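Structural polyprotein, VP2 (Israeli acute paralysis virus, PDB 5CDD) forms part of the virion as one of the capsid proteins cut from a longer polyprotein, and probably serves as a structural building block of the shell. Local coordinates at residues C[3-8]-C[188-193]; C[54-59]-C[145-150]; C[75-80]-C[91-96]; C[122-125]-C[131-134]. All coordinates share one frame; numbering follows the deposited sequence.

Contact 1 (C[3-8]-C[188-193])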
loop_
_atom_site.group_PDB
_atom_site.type_symbol
_atom_site.label_atom_id
_atom_site.label_comp_id
_atom_site.label_asym_id
_atom_site.label_seq_id
_atom_site.Cartn_x
_atom_site.Cartn_y
_atom_site.Cartn_z
ATOM N N HIS C 3 -36.363 -26.133 43.339
ATOM C CA HIS C 3 -35.352 -27.177 43.238
ATOM C C HIS C 3 -35.913 -28.543 43.603
ATOM O O HIS C 3 -35.666 -29.522 42.901
ATOM C CB HIS C 3 -34.148 -26.854 44.126
ATOM C CG HIS C 3 -33.069 -27.890 44.071
ATOM N ND1 HIS C 3 -32.863 -28.805 45.084
ATOM C CD2 HIS C 3 -32.163 -28.185 43.110
ATOM C CE1 HIS C 3 -31.877 -29.617 44.747
ATOM N NE2 HIS C 3 -31.435 -29.264 43.554
ATOM N N SER C 4 -36.665 -28.609 44.697
ATOM C CA SER C 4 -37.258 -29.869 45.130
ATOM C C SER C 4 -38.226 -30.376 44.064
ATOM O O SER C 4 -38.410 -31.582 43.899
ATOM C CB SER C 4 -37.988 -29.680 46.465
ATOM O OG SER C 4 -38.972 -28.669 46.365
ATOM N N ILE C 5 -38.838 -29.446 43.335
ATOM C CA ILE C 5 -39.772 -29.798 42.273
ATOM C C ILE C 5 -39.012 -30.405 41.101
ATOM O O ILE C 5 -39.427 -31.413 40.531
ATOM C CB ILE C 5 -40.538 -28.563 41.760
ATOM C CG1 ILE C 5 -41.455 -28.025 42.856
ATOM C CG2 ILE C 5 -41.342 -28.926 40.520
ATOM C CD1 ILE C 5 -42.268 -26.819 42.437
ATOM N N ILE C 6 -37.899 -29.777 40.745
ATOM C CA ILE C 6 -37.072 -30.254 39.646
ATOM C C ILE C 6 -36.515 -31.633 39.975
ATOM O O ILE C 6 -36.388 -32.485 39.096
ATOM C CB ILE C 6 -35.917 -29.268 39.354
ATOM C CG1 ILE C 6 -36.496 -27.953 38.822
ATOM C CG2 ILE C 6 -34.950 -29.870 38.344
ATOM C CD1 ILE C 6 -35.463 -26.898 38.515
ATOM N N GLN C 7 -36.191 -31.853 41.244
ATOM C CA GLN C 7 -35.672 -33.144 41.677
ATOM C C GLN C 7 -36.740 -34.216 41.499
ATOM O O GLN C 7 -36.446 -35.342 41.098
ATOM C CB GLN C 7 -35.251 -33.086 43.145
ATOM C CG GLN C 7 -33.903 -32.439 43.384
ATOM C CD GLN C 7 -32.798 -33.104 42.585
ATOM O OE1 GLN C 7 -32.587 -32.790 41.412
ATOM N NE2 GLN C 7 -32.097 -34.042 43.212
ATOM N N PHE C 8 -37.982 -33.852 41.800
ATOM C CA PHE C 8 -39.111 -34.766 41.684
ATOM C C PHE C 8 -39.399 -35.099 40.225
ATOM O O PHE C 8 -39.843 -36.201 39.907
ATOM C CB PHE C 8 -40.347 -34.140 42.342
ATOM C CG PHE C 8 -41.573 -35.011 42.301
ATOM C CD1 PHE C 8 -42.395 -35.036 41.177
ATOM C CD2 PHE C 8 -41.906 -35.807 43.391
ATOM C CE1 PHE C 8 -43.533 -35.842 41.142
ATOM C CE2 PHE C 8 -43.039 -36.614 43.364
ATOM C CZ PHE C 8 -43.854 -36.631 42.238
ATOM N N ILE C 188 -33.991 -29.633 33.378
ATOM C CA ILE C 188 -35.231 -28.928 33.653
ATOM C C ILE C 188 -35.085 -27.436 33.899
ATOM O O ILE C 188 -34.189 -26.987 34.616
ATOM C CB ILE C 188 -35.950 -29.542 34.856
ATOM C CG1 ILE C 188 -36.060 -31.055 34.670
ATOM C CG2 ILE C 188 -37.330 -28.915 35.000
ATOM C CD1 ILE C 188 -36.509 -31.780 35.900
ATOM N N SER C 189 -35.990 -26.679 33.289
ATOM C CA SER C 189 -36.036 -25.231 33.422
ATOM C C SER C 189 -37.508 -24.897 33.678
ATOM O O SER C 189 -38.347 -25.047 32.788
ATOM C CB SER C 189 -35.560 -24.566 32.133
ATOM O OG SER C 189 -35.564 -23.158 32.262
ATOM N N LEU C 190 -37.819 -24.454 34.892
ATOM C CA LEU C 190 -39.197 -24.141 35.277
ATOM C C LEU C 190 -39.344 -22.667 35.655
ATOM O O LEU C 190 -38.797 -22.237 36.665
ATOM C CB LEU C 190 -39.585 -25.036 36.454
ATOM C CG LEU C 190 -41.039 -25.410 36.714
ATOM C CD1 LEU C 190 -41.689 -25.993 35.467
ATOM C CD2 LEU C 190 -41.061 -26.433 37.838
ATOM N N VAL C 191 -40.191 -21.948 35.024
ATOM C CA VAL C 191 -40.341 -20.659 35.254
ATOM C C VAL C 191 -41.558 -20.005 35.003
ATOM O O VAL C 191 -42.104 -20.327 34.289
ATOM C CB VAL C 191 -39.442 -19.859 34.461
ATOM C CG1 VAL C 191 -38.172 -20.250 34.629
ATOM C CG2 VAL C 191 -39.490 -19.979 33.079
ATOM N N ILE C 192 -41.900 -18.968 35.728
ATOM C CA ILE C 192 -43.078 -18.086 35.696
ATOM C C ILE C 192 -44.351 -18.570 36.295
ATOM O O ILE C 192 -44.652 -19.485 35.976
ATOM C CB ILE C 192 -43.364 -17.564 34.372
ATOM C CG1 ILE C 192 -42.168 -17.151 33.721
ATOM C CG2 ILE C 192 -44.422 -16.567 34.277
ATOM C CD1 ILE C 192 -41.673 -15.991 34.180
ATOM N N PRO C 193 -45.062 -17.894 37.242
ATOM C CA PRO C 193 -46.242 -18.465 37.789
ATOM C C PRO C 193 -47.413 -18.036 37.276
ATOM O O PRO C 193 -47.465 -17.122 36.794
ATOM C CB PRO C 193 -46.235 -17.908 39.083
ATOM C CG PRO C 193 -44.979 -17.434 39.350
ATOM C CD PRO C 193 -44.910 -16.767 38.204
#
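I6 and I188 lie alongside each other and run in opposite directions, so that the branch methyl of one residue meets the end of the other. The CG2 methyl of I6 rests between CB of I188, at 3.6 Å, and CD1 of I188, at 3.5 Å. Beside this contact, CG1 of I6 passes CG2 of I188 at 4.0 Å. On I6 the branch methyl CG2 stands anti to the backbone N while CG1 lies beside that N (chi1 -66°); this turn of the CB brings CG2 onto I188. CD1 of I188 extends on to the helix backbone and ends near the carbonyl O of I6. Here the two segments come closest, with 6.4 Å between the CA atoms of I6 and I188. The preceding residue, I5, meets L190 differently: the two side chains cross at about a right angle and touch through CG2 of I5 and CD2 of L190, 3.7 Å apart. All of this is van der Waals contact, with no hydrogen bond between 3-8 and 188-193. F68 of strand 68-81 packs against both I5 and L190, and the strand 188-193 is itself paired to 68-81 through the backbones of S189 and V191. H3 faces another subunit, with a weak hydrogen bond between its NE2 and the carbonyl O of V11 of that neighbouring subunit. An amino-terminal helix thus covers part of a sheet by aliphatic contacts at the edge of a jelly-roll subunit, the viral capsid beta-sandwich.

Contact 2 (C[54-59]-C[145-150])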
loop_
_atom_site.group_PDB
_atom_site.type_symbol
_atom_site.label_atom_id
_atom_site.label_comp_id
_atom_site.label_asym_id
_atom_site.label_seq_id
_atom_site.Cartn_x
_atom_site.Cartn_y
_atom_site.Cartn_z
ATOM N N THR C 54 -46.570 -37.111 27.945
ATOM C CA THR C 54 -46.677 -38.471 28.460
ATOM C C THR C 54 -45.984 -38.655 29.803
ATOM O O THR C 54 -46.514 -39.305 30.705
ATOM C CB THR C 54 -46.079 -39.493 27.467
ATOM O OG1 THR C 54 -46.876 -39.536 26.278
ATOM C CG2 THR C 54 -46.042 -40.879 28.081
ATOM N N VAL C 55 -44.790 -38.089 29.932
ATOM C CA VAL C 55 -44.034 -38.214 31.171
ATOM C C VAL C 55 -44.530 -37.213 32.217
ATOM O O VAL C 55 -44.452 -37.469 33.420
ATOM C CB VAL C 55 -42.521 -38.007 30.922
ATOM C CG1 VAL C 55 -42.271 -36.615 30.396
ATOM C CG2 VAL C 55 -41.733 -38.246 32.203
ATOM N N LEU C 56 -45.049 -36.077 31.765
ATOM C CA LEU C 56 -45.562 -35.091 32.707
ATOM C C LEU C 56 -46.848 -35.621 33.349
ATOM O O LEU C 56 -47.327 -35.060 34.330
ATOM C CB LEU C 56 -45.841 -33.745 32.018
ATOM C CG LEU C 56 -44.686 -32.897 31.472
ATOM C CD1 LEU C 56 -45.268 -31.654 30.806
ATOM C CD2 LEU C 56 -43.722 -32.493 32.588
ATOM N N LYS C 57 -47.412 -36.697 32.801
ATOM C CA LYS C 57 -48.630 -37.269 33.372
ATOM C C LYS C 57 -48.389 -38.418 34.357
ATOM O O LYS C 57 -49.264 -38.732 35.158
ATOM C CB LYS C 57 -49.606 -37.730 32.270
ATOM C CG LYS C 57 -50.541 -36.620 31.759
ATOM C CD LYS C 57 -51.912 -37.133 31.279
ATOM C CE LYS C 57 -51.870 -37.700 29.872
ATOM N NZ LYS C 57 -51.689 -36.660 28.822
ATOM N N ALA C 58 -47.217 -39.042 34.315
ATOM C CA ALA C 58 -46.941 -40.144 35.233
ATOM C C ALA C 58 -46.268 -39.693 36.526
ATOM O O ALA C 58 -45.800 -38.559 36.631
ATOM C CB ALA C 58 -46.085 -41.185 34.550
ATOM N N GLY C 59 -46.235 -40.585 37.513
ATOM C CA GLY C 59 -45.601 -40.273 38.784
ATOM C C GLY C 59 -46.118 -39.026 39.465
ATOM O O GLY C 59 -45.520 -38.554 40.431
ATOM N N TYR C 145 -41.844 -24.902 26.645
ATOM C CA TYR C 145 -43.090 -25.646 26.514
ATOM C C TYR C 145 -44.153 -25.017 27.413
ATOM O O TYR C 145 -43.918 -24.797 28.600
ATOM C CB TYR C 145 -42.850 -27.105 26.921
ATOM C CG TYR C 145 -44.075 -27.995 26.893
ATOM C CD1 TYR C 145 -44.708 -28.311 25.692
ATOM C CD2 TYR C 145 -44.592 -28.533 28.072
ATOM C CE1 TYR C 145 -45.827 -29.144 25.665
ATOM C CE2 TYR C 145 -45.709 -29.365 28.056
ATOM C CZ TYR C 145 -46.321 -29.666 26.851
ATOM O OH TYR C 145 -47.423 -30.486 26.834
ATOM N N ASP C 146 -45.320 -24.722 26.847
ATOM C CA ASP C 146 -46.406 -24.125 27.616
ATOM C C ASP C 146 -47.097 -25.207 28.440
ATOM O O ASP C 146 -47.801 -26.059 27.896
ATOM C CB ASP C 146 -47.422 -23.473 26.679
ATOM C CG ASP C 146 -48.382 -22.557 27.409
ATOM O OD1 ASP C 146 -49.022 -23.013 28.382
ATOM O OD2 ASP C 146 -48.497 -21.381 27.007
ATOM N N LEU C 147 -46.895 -25.169 29.754
ATOM C CA LEU C 147 -47.485 -26.153 30.651
ATOM C C LEU C 147 -49.000 -26.029 30.775
ATOM O O LEU C 147 -49.701 -27.027 30.910
ATOM C CB LEU C 147 -46.846 -26.043 32.040
ATOM C CG LEU C 147 -45.341 -26.311 32.141
ATOM C CD1 LEU C 147 -44.856 -25.933 33.526
ATOM C CD2 LEU C 147 -45.043 -27.771 31.847
ATOM N N VAL C 148 -49.510 -24.807 30.716
ATOM C CA VAL C 148 -50.946 -24.593 30.855
ATOM C C VAL C 148 -51.736 -24.983 29.608
ATOM O O VAL C 148 -52.828 -25.535 29.712
ATOM C CB VAL C 148 -51.255 -23.119 31.206
ATOM C CG1 VAL C 148 -52.731 -22.933 31.434
ATOM C CG2 VAL C 148 -50.511 -22.720 32.455
ATOM N N THR C 149 -51.182 -24.707 28.432
ATOM C CA THR C 149 -51.849 -25.023 27.174
ATOM C C THR C 149 -51.757 -26.501 26.797
ATOM O O THR C 149 -52.681 -27.044 26.195
ATOM C CB THR C 149 -51.272 -24.164 26.029
ATOM O OG1 THR C 149 -51.780 -22.827 26.134
ATOM C CG2 THR C 149 -51.633 -24.753 24.679
ATOM N N GLY C 150 -50.640 -27.137 27.138
ATOM C CA GLY C 150 -50.448 -28.548 26.849
ATOM C C GLY C 150 -50.806 -29.069 25.468
ATOM O O GLY C 150 -51.271 -30.200 25.344
#
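L56 and L147 are the residues where the two segments come nearest, yet their CA atoms stay 9.4 Å apart and no backbone bond links 54-59, a short weakly bonded helix and its exit, to 145-150, a strand end running into a turn. Side chains bridge the gap, and both contacts pass through one methyl. CD1 of L56 lies 3.6 Å from CE2 of Y145, meeting the ring obliquely, and 4.0 Å from CD2 of L147. The leucine lies antiparallel alongside Y145, while the side chain of L147 stands roughly perpendicular to it. The CB of Y145 points toward the helix, and CG anti to the backbone N (chi1 177°) carries the ring on to L56. All three residues are buried; L71 and L185 add further apolar cover to L56. The turn beyond Y145 is braced from within: T149 N donates to D146 OD1 at 2.7 Å, arriving 48° above the carboxylate plane, and G150 N donates to D146 O at 3.1 Å. The other oxygen, D146 OD2, makes a salt bridge to K69, which ties the same carboxylate to the adjacent strand and probably helps to fix its rotation. An Asx motif accompanies the turn as strand 131-146 ends, while the leucine of helix 53-57 plugs against that strand end inside the jelly-roll sandwich.

Contact 3 (C[75-80]-C[91-96])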
loop_
_atom_site.group_PDB
_atom_site.type_symbol
_atom_site.label_atom_id
_atom_site.label_comp_id
_atom_site.label_asym_id
_atom_site.label_seq_id
_atom_site.Cartn_x
_atom_site.Cartn_y
_atom_site.Cartn_z
ATOM N N VAL C 75 -35.948 -35.343 27.654
ATOM C CA VAL C 75 -36.652 -36.519 28.141
ATOM C C VAL C 75 -35.696 -37.699 28.212
ATOM O O VAL C 75 -35.018 -38.027 27.239
ATOM C CB VAL C 75 -37.841 -36.882 27.232
ATOM C CG1 VAL C 75 -38.473 -38.185 27.697
ATOM C CG2 VAL C 75 -38.867 -35.758 27.256
ATOM N N GLN C 76 -35.644 -38.327 29.380
ATOM C CA GLN C 76 -34.776 -39.472 29.599
ATOM C C GLN C 76 -35.610 -40.745 29.488
ATOM O O GLN C 76 -36.679 -40.846 30.089
ATOM C CB GLN C 76 -34.152 -39.385 30.988
ATOM C CG GLN C 76 -32.677 -39.720 31.032
ATOM C CD GLN C 76 -31.836 -38.702 30.298
ATOM O OE1 GLN C 76 -31.877 -37.509 30.604
ATOM N NE2 GLN C 76 -31.065 -39.165 29.324
ATOM N N VAL C 77 -35.122 -41.712 28.718
ATOM C CA VAL C 77 -35.842 -42.966 28.533
ATOM C C VAL C 77 -34.967 -44.176 28.831
ATOM O O VAL C 77 -33.783 -44.202 28.487
ATOM C CB VAL C 77 -36.370 -43.100 27.089
ATOM C CG1 VAL C 77 -37.152 -44.393 26.939
ATOM C CG2 VAL C 77 -37.243 -41.907 26.740
ATOM N N LYS C 78 -35.558 -45.176 29.476
ATOM C CA LYS C 78 -34.843 -46.400 29.807
ATOM C C LYS C 78 -35.758 -47.607 29.672
ATOM O O LYS C 78 -36.857 -47.630 30.227
ATOM C CB LYS C 78 -34.289 -46.341 31.230
ATOM C CG LYS C 78 -33.507 -47.583 31.620
ATOM C CD LYS C 78 -32.840 -47.429 32.969
ATOM C CE LYS C 78 -31.966 -48.633 33.282
ATOM N NZ LYS C 78 -31.228 -48.469 34.567
ATOM N N LEU C 79 -35.303 -48.604 28.923
ATOM C CA LEU C 79 -36.076 -49.820 28.725
ATOM C C LEU C 79 -35.409 -50.962 29.473
ATOM O O LEU C 79 -34.254 -51.288 29.210
ATOM C CB LEU C 79 -36.154 -50.177 27.239
ATOM C CG LEU C 79 -36.757 -49.163 26.268
ATOM C CD1 LEU C 79 -36.793 -49.772 24.877
ATOM C CD2 LEU C 79 -38.154 -48.777 26.712
ATOM N N VAL C 80 -36.131 -51.557 30.416
ATOM C CA VAL C 80 -35.598 -52.680 31.174
ATOM C C VAL C 80 -36.200 -53.952 30.592
ATOM O O VAL C 80 -37.404 -54.192 30.692
ATOM C CB VAL C 80 -35.951 -52.581 32.667
ATOM C CG1 VAL C 80 -35.397 -53.785 33.409
ATOM C CG2 VAL C 80 -35.379 -51.295 33.246
ATOM N N MET C 91 -35.134 -54.973 18.419
ATOM C CA MET C 91 -36.001 -53.840 18.114
ATOM C C MET C 91 -35.227 -52.531 18.034
ATOM O O MET C 91 -34.034 -52.483 18.335
ATOM C CB MET C 91 -37.090 -53.720 19.178
ATOM C CG MET C 91 -37.743 -55.040 19.514
ATOM S SD MET C 91 -39.252 -54.839 20.453
ATOM C CE MET C 91 -40.458 -55.111 19.159
ATOM N N TYR C 92 -35.916 -51.468 17.632
ATOM C CA TYR C 92 -35.287 -50.162 17.508
ATOM C C TYR C 92 -36.143 -49.073 18.147
ATOM O O TYR C 92 -37.313 -48.902 17.800
ATOM C CB TYR C 92 -35.057 -49.832 16.031
ATOM C CG TYR C 92 -34.125 -48.664 15.790
ATOM C CD1 TYR C 92 -32.803 -48.703 16.232
ATOM C CD2 TYR C 92 -34.557 -47.531 15.100
ATOM C CE1 TYR C 92 -31.930 -47.641 15.993
ATOM C CE2 TYR C 92 -33.692 -46.462 14.856
ATOM C CZ TYR C 92 -32.381 -46.525 15.304
ATOM O OH TYR C 92 -31.519 -45.479 15.062
ATOM N N LEU C 93 -35.553 -48.346 19.091
ATOM C CA LEU C 93 -36.247 -47.262 19.771
ATOM C C LEU C 93 -35.734 -45.946 19.201
ATOM O O LEU C 93 -34.580 -45.576 19.422
ATOM C CB LEU C 93 -35.972 -47.316 21.276
ATOM C CG LEU C 93 -36.683 -46.267 22.139
ATOM C CD1 LEU C 93 -38.188 -46.504 22.113
ATOM C CD2 LEU C 93 -36.160 -46.342 23.564
ATOM N N ALA C 94 -36.588 -45.243 18.464
ATOM C CA ALA C 94 -36.202 -43.975 17.859
ATOM C C ALA C 94 -37.222 -42.878 18.146
ATOM O O ALA C 94 -38.369 -43.164 18.485
ATOM C CB ALA C 94 -36.040 -44.150 16.356
ATOM N N TYR C 95 -36.797 -41.625 18.011
ATOM C CA TYR C 95 -37.688 -40.495 18.243
ATOM C C TYR C 95 -37.707 -39.583 17.022
ATOM O O TYR C 95 -36.772 -39.586 16.219
ATOM C CB TYR C 95 -37.260 -39.715 19.496
ATOM C CG TYR C 95 -35.996 -38.894 19.358
ATOM C CD1 TYR C 95 -36.007 -37.663 18.701
ATOM C CD2 TYR C 95 -34.793 -39.335 19.910
ATOM C CE1 TYR C 95 -34.853 -36.888 18.598
ATOM C CE2 TYR C 95 -33.632 -38.570 19.812
ATOM C CZ TYR C 95 -33.670 -37.347 19.156
ATOM O OH TYR C 95 -32.530 -36.582 19.061
ATOM N N SER C 96 -38.779 -38.811 16.884
ATOM C CA SER C 96 -38.934 -37.907 15.752
ATOM C C SER C 96 -39.594 -36.593 16.169
ATOM O O SER C 96 -40.788 -36.554 16.463
ATOM C CB SER C 96 -39.775 -38.585 14.667
ATOM O OG SER C 96 -39.984 -37.724 13.563
#
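L93 meets V77 and L79 with methyl groups alone, and no flat group takes part: the rings of Y92 and Y95 offer neither face nor edge to segment 75-80. Both rings find partners elsewhere. Y92 OH is hydrogen-bonded to the carbonyl O of Y119, and Y95 packs on I136 and P137 while its OH bonds W192 NE1 of a neighbouring subunit. Between the strands the bridge is made by CD2 of L93, which comes 3.7 Å from CD1 of L79 and 4.0 Å from CG of the same leucine. The two leucines meet end to end, L93 with its CG anti to the backbone N (chi1 -178°). With V77 the approach is slantwise, CG1 of V77 lying 4.0 Å from CD2 of L93. The CA atoms of L79 and L93, the nearest pair, are 9.3 Å apart, and no hydrogen bond joins the strands, as expected for strands of two different sheets facing across a sandwich. This is the interior of the jelly roll of picornavirus-like capsid proteins: 68-81 belongs to one sheet and 90-97 to the four-stranded sheet opposite. Their apolar side chains fill the space between. L157 of strand 155-161 packs on both V77 and L93. On the far side of its strand, K78 points away from this interior, alongside S131 and E133. In backbone pairing, V77 goes with M134 and L79 with V132.

Contact 4 (C[122-125]-C[131-134])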
loop_
_atom_site.group_PDB
_atom_site.type_symbol
_atom_site.label_atom_id
_atom_site.label_comp_id
_atom_site.label_asym_id
_atom_site.label_seq_id
_atom_site.Cartn_x
_atom_site.Cartn_y
_atom_site.Cartn_z
ATOM N N VAL C 122 -31.813 -46.233 19.324
ATOM C CA VAL C 122 -30.942 -47.240 19.909
ATOM C C VAL C 122 -31.540 -48.632 19.689
ATOM O O VAL C 122 -32.760 -48.796 19.673
ATOM C CB VAL C 122 -30.753 -46.977 21.425
ATOM C CG1 VAL C 122 -32.099 -46.975 22.125
ATOM C CG2 VAL C 122 -29.835 -48.022 22.028
ATOM N N GLU C 123 -30.671 -49.622 19.505
ATOM C CA GLU C 123 -31.092 -51.004 19.285
ATOM C C GLU C 123 -31.328 -51.743 20.596
ATOM O O GLU C 123 -30.794 -51.370 21.640
ATOM C CB GLU C 123 -30.037 -51.767 18.482
ATOM C CG GLU C 123 -29.940 -51.395 17.019
ATOM C CD GLU C 123 -28.820 -52.142 16.319
ATOM O OE1 GLU C 123 -27.640 -51.863 16.619
ATOM O OE2 GLU C 123 -29.116 -53.017 15.479
ATOM N N LEU C 124 -32.120 -52.806 20.523
ATOM C CA LEU C 124 -32.437 -53.614 21.691
ATOM C C LEU C 124 -32.507 -55.089 21.302
ATOM O O LEU C 124 -33.435 -55.508 20.614
ATOM C CB LEU C 124 -33.777 -53.169 22.279
ATOM C CG LEU C 124 -34.308 -53.952 23.481
ATOM C CD1 LEU C 124 -33.342 -53.832 24.653
ATOM C CD2 LEU C 124 -35.678 -53.416 23.863
ATOM N N ASP C 125 -31.517 -55.867 21.735
ATOM C CA ASP C 125 -31.481 -57.297 21.437
ATOM C C ASP C 125 -31.920 -58.048 22.688
ATOM O O ASP C 125 -31.356 -57.850 23.764
ATOM C CB ASP C 125 -30.065 -57.727 21.041
ATOM C CG ASP C 125 -30.015 -59.143 20.490
ATOM O OD1 ASP C 125 -30.471 -60.076 21.184
ATOM O OD2 ASP C 125 -29.515 -59.326 19.359
ATOM N N SER C 131 -31.091 -53.873 29.416
ATOM C CA SER C 131 -31.711 -52.555 29.437
ATOM C C SER C 131 -30.930 -51.614 28.532
ATOM O O SER C 131 -29.731 -51.795 28.315
ATOM C CB SER C 131 -31.729 -51.984 30.857
ATOM O OG SER C 131 -30.424 -51.624 31.274
ATOM N N VAL C 132 -31.621 -50.610 28.003
ATOM C CA VAL C 132 -31.000 -49.624 27.130
ATOM C C VAL C 132 -31.546 -48.241 27.465
ATOM O O VAL C 132 -32.740 -48.081 27.715
ATOM C CB VAL C 132 -31.275 -49.931 25.639
ATOM C CG1 VAL C 132 -30.609 -51.239 25.247
ATOM C CG2 VAL C 132 -32.772 -50.005 25.387
ATOM N N GLU C 133 -30.665 -47.248 27.485
ATOM C CA GLU C 133 -31.068 -45.880 27.789
ATOM C C GLU C 133 -30.950 -44.980 26.571
ATOM O O GLU C 133 -30.219 -45.278 25.627
ATOM C CB GLU C 133 -30.220 -45.311 28.928
ATOM C CG GLU C 133 -30.522 -45.916 30.284
ATOM C CD GLU C 133 -29.726 -45.263 31.396
ATOM O OE1 GLU C 133 -28.483 -45.388 31.387
ATOM O OE2 GLU C 133 -30.345 -44.622 32.274
ATOM N N MET C 134 -31.672 -43.868 26.606
ATOM C CA MET C 134 -31.665 -42.922 25.504
ATOM C C MET C 134 -32.061 -41.539 26.009
ATOM O O MET C 134 -32.885 -41.415 26.914
ATOM C CB MET C 134 -32.649 -43.388 24.433
ATOM C CG MET C 134 -32.747 -42.483 23.229
ATOM S SD MET C 134 -34.046 -43.014 22.101
ATOM C CE MET C 134 -35.431 -42.097 22.752
#
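V132 and L124 make the tightest of the apolar contacts between these antiparallel strands, whose segment axes pass 7.8 Å apart at 171°. CD1 of L124 reaches both methyls of V132, CG1 at 3.8 Å and CG2 at 3.9 Å, the two side chains slanting across each other. The first torsion of V132 (chi1 -65°) sets CG2 between the backbone N and the carbonyl carbon, and this rotation turns both methyls toward the leucine. V122 contributes looser contacts from its two methyls, CG2 4.3 Å from CB of V132 and CG1 4.3 Å from CB of M134. The nearest apolar-to-polar approach is that of CG1 of V132 to the carbonyl O of E123, 3.6 Å. Hydrogen bonds between the two strands are absent, since the strands belong to facing sheets. The charged groups have other partners. The CB atoms of E123 and E133 point away from the opposite strand; E123 OE1 forms a salt bridge with R140 of a neighbouring subunit. D125 OD2 pairs with R90 of the same chain, while D125 OD1 accepts from the backbone N of Q127 in the connection between the strands, and D129 in turn accepts from D125 N. Within this chain, strand 121-125 lies at the edge of the four-stranded sheet beside 90-97, V122 bonded to L93 and L124 to M91, whereas 131-146 runs beside 68-81 in the facing sheet; the short connection 126-130 thus carries the chain from one layer of the sandwich to the other.

Contacts 2, 3 and 4 are buried, while contact 1 is only partly so and lies farthest from the chain's centre. All four rely on apolar contacts without cross-segment hydrogen bonds. Contacts 3 and 4 adjoin, their centres about 7 Å apart, and both face strands of one sheet against those of the other. Contacts 1 and 2 instead set helices against the sheet that holds 68-81, 131-146 and 188-193, and they meet through L190 and L147. Strand 131-146 serves contacts 2 and 4 on opposite sides of the centre. Contact 2 adds an aromatic ring, and salt bridges flank both contact 2 (D146 with K69) and contact 4 (D125 with R90, E123 with R140 of another subunit).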